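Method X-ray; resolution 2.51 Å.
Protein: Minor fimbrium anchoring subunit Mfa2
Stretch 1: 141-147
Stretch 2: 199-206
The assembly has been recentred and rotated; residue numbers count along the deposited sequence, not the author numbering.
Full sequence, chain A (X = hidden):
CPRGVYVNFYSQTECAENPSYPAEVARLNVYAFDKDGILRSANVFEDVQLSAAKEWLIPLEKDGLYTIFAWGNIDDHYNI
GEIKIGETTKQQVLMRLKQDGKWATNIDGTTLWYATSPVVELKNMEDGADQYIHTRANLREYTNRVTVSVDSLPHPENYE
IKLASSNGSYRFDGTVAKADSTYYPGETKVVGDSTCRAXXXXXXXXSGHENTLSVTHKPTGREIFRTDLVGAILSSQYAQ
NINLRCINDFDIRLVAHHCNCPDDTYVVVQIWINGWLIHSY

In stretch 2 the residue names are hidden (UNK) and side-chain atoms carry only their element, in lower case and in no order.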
ATOM      1  N   GLU A 141      -7.076  -0.762   0.873  1.00 52.33           N
ATOM      2  CA  GLU A 141      -6.122   0.337   0.781  1.00 49.25           C
ATOM      3  C   GLU A 141      -4.711  -0.169   1.007  1.00 47.26           C
ATOM      4  O   GLU A 141      -4.468  -0.927   1.942  1.00 47.85           O
ATOM      5  CB  GLU A 141      -6.444   1.447   1.781  1.00 48.96           C
ATOM      6  CG  GLU A 141      -5.531   2.639   1.588  1.00 48.41           C
ATOM      7  CD  GLU A 141      -5.775   3.751   2.576  1.00 48.99           C
ATOM      8  OE1 GLU A 141      -6.734   3.616   3.381  1.00 50.48           O
ATOM      9  OE2 GLU A 141      -5.013   4.754   2.531  1.00 47.61           O
ATOM     10  N   TYR A 142      -3.798   0.272   0.139  1.00 45.29           N
ATOM     11  CA  TYR A 142      -2.398  -0.136   0.149  1.00 45.03           C
ATOM     12  C   TYR A 142      -1.488   0.953   0.722  1.00 44.93           C
ATOM     13  O   TYR A 142      -0.395   0.652   1.194  1.00 42.95           O
ATOM     14  CB  TYR A 142      -1.917  -0.464  -1.263  1.00 45.30           C
ATOM     15  CG  TYR A 142      -2.078  -1.901  -1.696  1.00 46.41           C
ATOM     16  CD1 TYR A 142      -2.986  -2.752  -1.072  1.00 46.79           C
ATOM     17  CD2 TYR A 142      -1.307  -2.413  -2.734  1.00 46.26           C
ATOM     18  CE1 TYR A 142      -3.116  -4.065  -1.472  1.00 47.15           C
ATOM     19  CE2 TYR A 142      -1.431  -3.715  -3.135  1.00 46.65           C
ATOM     20  CZ  TYR A 142      -2.332  -4.537  -2.506  1.00 47.65           C
ATOM     21  OH  TYR A 142      -2.442  -5.847  -2.924  1.00 49.29           O
ATOM     22  N   THR A 143      -1.918   2.217   0.625  1.00 44.07           N
ATOM     23  CA  THR A 143      -1.218   3.299   1.304  1.00 44.25           C
ATOM     24  C   THR A 143      -1.349   3.163   2.832  1.00 46.57           C
ATOM     25  O   THR A 143      -2.355   2.657   3.368  1.00 48.04           O
ATOM     26  CB  THR A 143      -1.726   4.692   0.902  1.00 43.29           C
ATOM     27  OG1 THR A 143      -3.115   4.615   0.573  1.00 43.46           O
ATOM     28  CG2 THR A 143      -0.933   5.272  -0.266  1.00 41.92           C
ATOM     29  N   ASN A 144      -0.308   3.602   3.524  1.00 46.71           N
ATOM     30  CA  ASN A 144      -0.276   3.594   4.975  1.00 46.87           C
ATOM     31  C   ASN A 144       0.281   4.905   5.418  1.00 45.86           C
ATOM     32  O   ASN A 144       1.255   5.377   4.859  1.00 45.26           O
ATOM     33  CB  ASN A 144       0.575   2.458   5.510  1.00 47.29           C
ATOM     34  CG  ASN A 144      -0.023   1.121   5.233  1.00 47.37           C
ATOM     35  OD1 ASN A 144      -0.958   0.703   5.909  1.00 45.21           O
ATOM     36  ND2 ASN A 144       0.537   0.414   4.256  1.00 46.85           N
ATOM     37  N   ARG A 145      -0.357   5.491   6.414  1.00 46.57           N
ATOM     38  CA  ARG A 145       0.095   6.734   7.001  1.00 46.65           C
ATOM     39  C   ARG A 145       0.753   6.391   8.319  1.00 47.80           C
ATOM     40  O   ARG A 145       0.131   5.803   9.201  1.00 49.21           O
ATOM     41  CB  ARG A 145      -1.070   7.712   7.189  1.00 46.38           C
ATOM     42  CG  ARG A 145      -1.659   8.202   5.876  1.00 45.12           C
ATOM     43  CD  ARG A 145      -3.091   8.655   6.055  1.00 46.38           C
ATOM     44  NE  ARG A 145      -3.977   7.527   6.338  1.00 47.90           N
ATOM     45  CZ  ARG A 145      -4.492   6.719   5.409  1.00 48.55           C
ATOM     46  NH1 ARG A 145      -5.282   5.710   5.767  1.00 49.05           N
ATOM     47  NH2 ARG A 145      -4.219   6.915   4.121  1.00 48.59           N
ATOM     48  N   VAL A 146       2.026   6.733   8.434  1.00 47.72           N
ATOM     49  CA  VAL A 146       2.818   6.330   9.578  1.00 48.51           C
ATOM     50  C   VAL A 146       3.439   7.538  10.261  1.00 48.75           C
ATOM     51  O   VAL A 146       4.295   8.211   9.687  1.00 48.80           O
ATOM     52  CB  VAL A 146       3.942   5.344   9.178  1.00 48.47           C
ATOM     53  CG1 VAL A 146       4.577   4.750  10.416  1.00 49.54           C
ATOM     54  CG2 VAL A 146       3.408   4.236   8.283  1.00 47.69           C
ATOM     55  N   THR A 147       2.997   7.803  11.486  1.00 49.32           N
ATOM     56  CA  THR A 147       3.557   8.864  12.300  1.00 50.39           C
ATOM     57  C   THR A 147       4.549   8.284  13.314  1.00 52.26           C
ATOM     58  O   THR A 147       4.269   7.277  13.985  1.00 53.90           O
ATOM     59  CB  THR A 147       2.462   9.632  13.046  1.00 51.20           C
ATOM     60  OG1 THR A 147       1.378   9.904  12.150  1.00 52.16           O
ATOM     61  CG2 THR A 147       3.001  10.939  13.600  1.00 51.30           C
ATOM     62  N   UNK A 199       6.106  12.417   9.689  1.00 57.49           N
ATOM     63  CA  UNK A 199       4.967  11.775   9.038  1.00 55.30           C
ATOM     64  C   UNK A 199       5.315  11.219   7.650  1.00 53.16           C
ATOM     65  O   UNK A 199       5.804  11.941   6.778  1.00 53.38           O
ATOM     66  c   UNK A 199       0.361  11.069   6.990  1.00 56.41           C
ATOM     67  c   UNK A 199       2.587  12.161   8.260  1.00 55.99           C
ATOM     68  c   UNK A 199       0.556  10.873   8.347  1.00 56.79           C
ATOM     69  c   UNK A 199       3.797  12.747   8.933  1.00 55.72           C
ATOM     70  c   UNK A 199       1.673  11.414   8.977  1.00 56.26           C
ATOM     71  c   UNK A 199       2.371  12.346   6.898  1.00 55.97           C
ATOM     72  c   UNK A 199       1.272  11.802   6.267  1.00 56.07           C
ATOM     73  N   UNK A 200       5.054   9.931   7.460  1.00 51.15           N
ATOM     74  CA  UNK A 200       5.350   9.252   6.206  1.00 50.07           C
ATOM     75  C   UNK A 200       4.073   8.724   5.560  1.00 48.52           C
ATOM     76  O   UNK A 200       3.183   8.214   6.244  1.00 48.90           O
ATOM     77  c   UNK A 200       9.913   9.018   7.024  1.00 52.08           C
ATOM     78  c   UNK A 200       8.724   8.679   6.389  1.00 52.17           C
ATOM     79  c   UNK A 200       6.308   8.072   6.420  1.00 50.79           C
ATOM     80  c   UNK A 200       7.574   8.433   7.112  1.00 51.68           C
ATOM     81  c   UNK A 200       7.625   8.522   8.493  1.00 52.00           C
ATOM     82  c   UNK A 200       9.954   9.111   8.385  1.00 52.24           C
ATOM     83  c   UNK A 200       8.802   8.858   9.133  1.00 52.34           C
ATOM     84  N   UNK A 201       3.978   8.832   4.247  1.00 46.55           N
ATOM     85  CA  UNK A 201       2.975   8.065   3.559  1.00 45.92           C
ATOM     86  C   UNK A 201       3.701   7.042   2.708  1.00 45.03           C
ATOM     87  O   UNK A 201       4.434   7.388   1.772  1.00 45.52           O
ATOM     88  c   UNK A 201       0.963   8.051   2.093  1.00 47.29           C
ATOM     89  o   UNK A 201       1.433   9.936   3.488  1.00 47.86           O
ATOM     90  c   UNK A 201       2.046   8.925   2.686  1.00 47.13           C
ATOM     91  N   UNK A 202       3.517   5.776   3.039  1.00 43.46           N
ATOM     92  CA  UNK A 202       4.200   4.745   2.296  1.00 43.12           C
ATOM     93  C   UNK A 202       3.157   3.851   1.642  1.00 43.74           C
ATOM     94  O   UNK A 202       1.963   4.041   1.838  1.00 44.15           O
ATOM     95  c   UNK A 202       4.362   3.256   4.306  1.00 42.28           C
ATOM     96  o   UNK A 202       5.812   2.932   2.425  1.00 43.93           O
ATOM     97  c   UNK A 202       5.139   3.930   3.202  1.00 42.67           C
ATOM     98  N   UNK A 203       3.591   2.876   0.862  1.00 43.93           N
ATOM     99  CA  UNK A 203       2.623   1.996   0.256  1.00 45.73           C
ATOM    100  C   UNK A 203       2.480   0.778   1.157  1.00 47.30           C
ATOM    101  O   UNK A 203       2.396   0.932   2.376  1.00 47.30           O
ATOM    102  c   UNK A 203       1.674   3.531  -2.152  1.00 46.52           C
ATOM    103  c   UNK A 203       3.552   2.551  -3.458  1.00 46.30           C
ATOM    104  c   UNK A 203       3.019   1.638  -1.177  1.00 46.19           C
ATOM    105  c   UNK A 203       3.055   2.882  -2.077  1.00 45.84           C
ATOM    106  N   UNK A 204       2.420  -0.416   0.570  1.00 48.78           N
ATOM    107  CA  UNK A 204       1.987  -1.610   1.300  1.00 49.72           C
ATOM    108  C   UNK A 204       2.990  -2.051   2.368  1.00 49.31           C
ATOM    109  O   UNK A 204       4.202  -2.080   2.141  1.00 48.56           O
ATOM    110  c   UNK A 204      -0.256  -4.289   0.431  1.00 54.54           C
ATOM    111  c   UNK A 204      -0.474  -5.759   0.109  1.00 57.23           C
ATOM    112  n   UNK A 204      -0.379  -6.637   1.324  1.00 58.24           N
ATOM    113  c   UNK A 204       1.140  -4.020   0.946  1.00 52.92           C
ATOM    114  c   UNK A 204       1.720  -2.760   0.321  1.00 51.52           C
ATOM    115  N   UNK A 205       2.462  -2.385   3.539  1.00 50.12           N
ATOM    116  CA  UNK A 205       3.280  -2.887   4.624  1.00 51.23           C
ATOM    117  C   UNK A 205       3.049  -4.365   4.821  1.00 53.97           C
ATOM    118  O   UNK A 205       2.072  -4.773   5.429  1.00 54.47           O
ATOM    119  c   UNK A 205       3.157  -0.640   5.803  1.00 49.28           C
ATOM    120  c   UNK A 205       2.973  -2.144   5.918  1.00 50.39           C
ATOM    121  c   UNK A 205       2.677   0.025   7.063  1.00 48.97           C
ATOM    122  c   UNK A 205       4.603  -0.325   5.525  1.00 48.65           C
ATOM    123  N   UNK A 206       3.957  -5.179   4.323  1.00 56.42           N
ATOM    124  CA  UNK A 206       3.821  -6.590   4.568  1.00 59.59           C
ATOM    125  C   UNK A 206       5.186  -7.221   4.687  1.00 60.92           C
ATOM    126  O   UNK A 206       6.181  -6.664   4.263  1.00 59.36           O
ATOM    127  c   UNK A 206       3.016  -7.262   3.458  1.00 61.78           C
ATOM    128  o   UNK A 206       3.423  -8.692   0.163  1.00 67.19           O
ATOM    129  c   UNK A 206       3.791  -7.472   2.172  1.00 62.95           C
ATOM    130  o   UNK A 206       1.717  -7.611   1.023  1.00 64.70           O
ATOM    131  c   UNK A 206       2.913  -7.961   1.041  1.00 65.05           C
TER

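Position 199 carries seven side-chain carbons, one followed by a six-membered ring. The ring reaches across to Arg 145, whose CB lies 3.7 Å from its farthest carbon, and Thr 147 OG1 sits at its edge. An all-carbon ring on one methylene, with no further atom, is Phe 199. Its chi1 is t, and CD1 is 3.5 Å from Thr 147 OG1.

Position 200 has the same makeup, one carbon and a ring of six, with Val 146 O at the ring edge, near its plane; this is Phe 200. Its backbone pairs with Val 146 in both directions: Val 146 N to Phe 200 O and Phe 200 N to Val 146 O are each 2.9 Å.

Position 201 shows three side-chain atoms, a carbon bearing one oxygen and one carbon. Its methyl carbon comes within 4.1 Å of Thr 143 CG2. Branching at CB with one oxygen identifies Thr 201, on the same sheet face as Arg 145.

Position 202 repeats that pattern, but its methyl carbon faces Asn 144 CB at 4.1 Å and Val 146 CG2 at 4.2 Å. It is Thr 202, and its N donates to Asn 144 O at 2.9 Å while its O accepts from Asn 144 N at 2.9 Å.

Position 203 has four carbons forked at the second, and one terminal carbon lies 3.7 Å from Thr 143 CG2. The fork gives Leu 203. Its CA-to-CB bond points away from stretch 1, yet its backbone O accepts from Asn 144 ND2 at 2.7 Å.

Position 204 is a row of four carbons ending in nitrogen, laid over one face of the Tyr 142 ring. That chain is Lys 204; CD stands 3.4 Å from the ring centroid, 9° off the normal, a CH-pi contact.

Position 205 again has four carbons forked at the second, the branching carbon 3.2 Å from Asn 144 ND2. This is Leu 205, with CD1 4.4 Å from Val 146 CG2.

Position 206 has three carbons, the third carrying two oxygens, and makes no contact with stretch 1. The carboxylate marks Glu 206, whose OE2 forms a very short salt bridge of 2.3 Å with Lys 204 NZ.

The contact is an antiparallel strand pairing, axes at 159°, held by four backbone hydrogen bonds at Asn 144 and Val 146. Beyond the paired strands, the Asn 144 side chain bonds to the Leu 203 backbone and Lys 204 covers Tyr 142, extending an interface that buries 674 Å².

Stretch 2, residues 199-206: FFTTLKLE
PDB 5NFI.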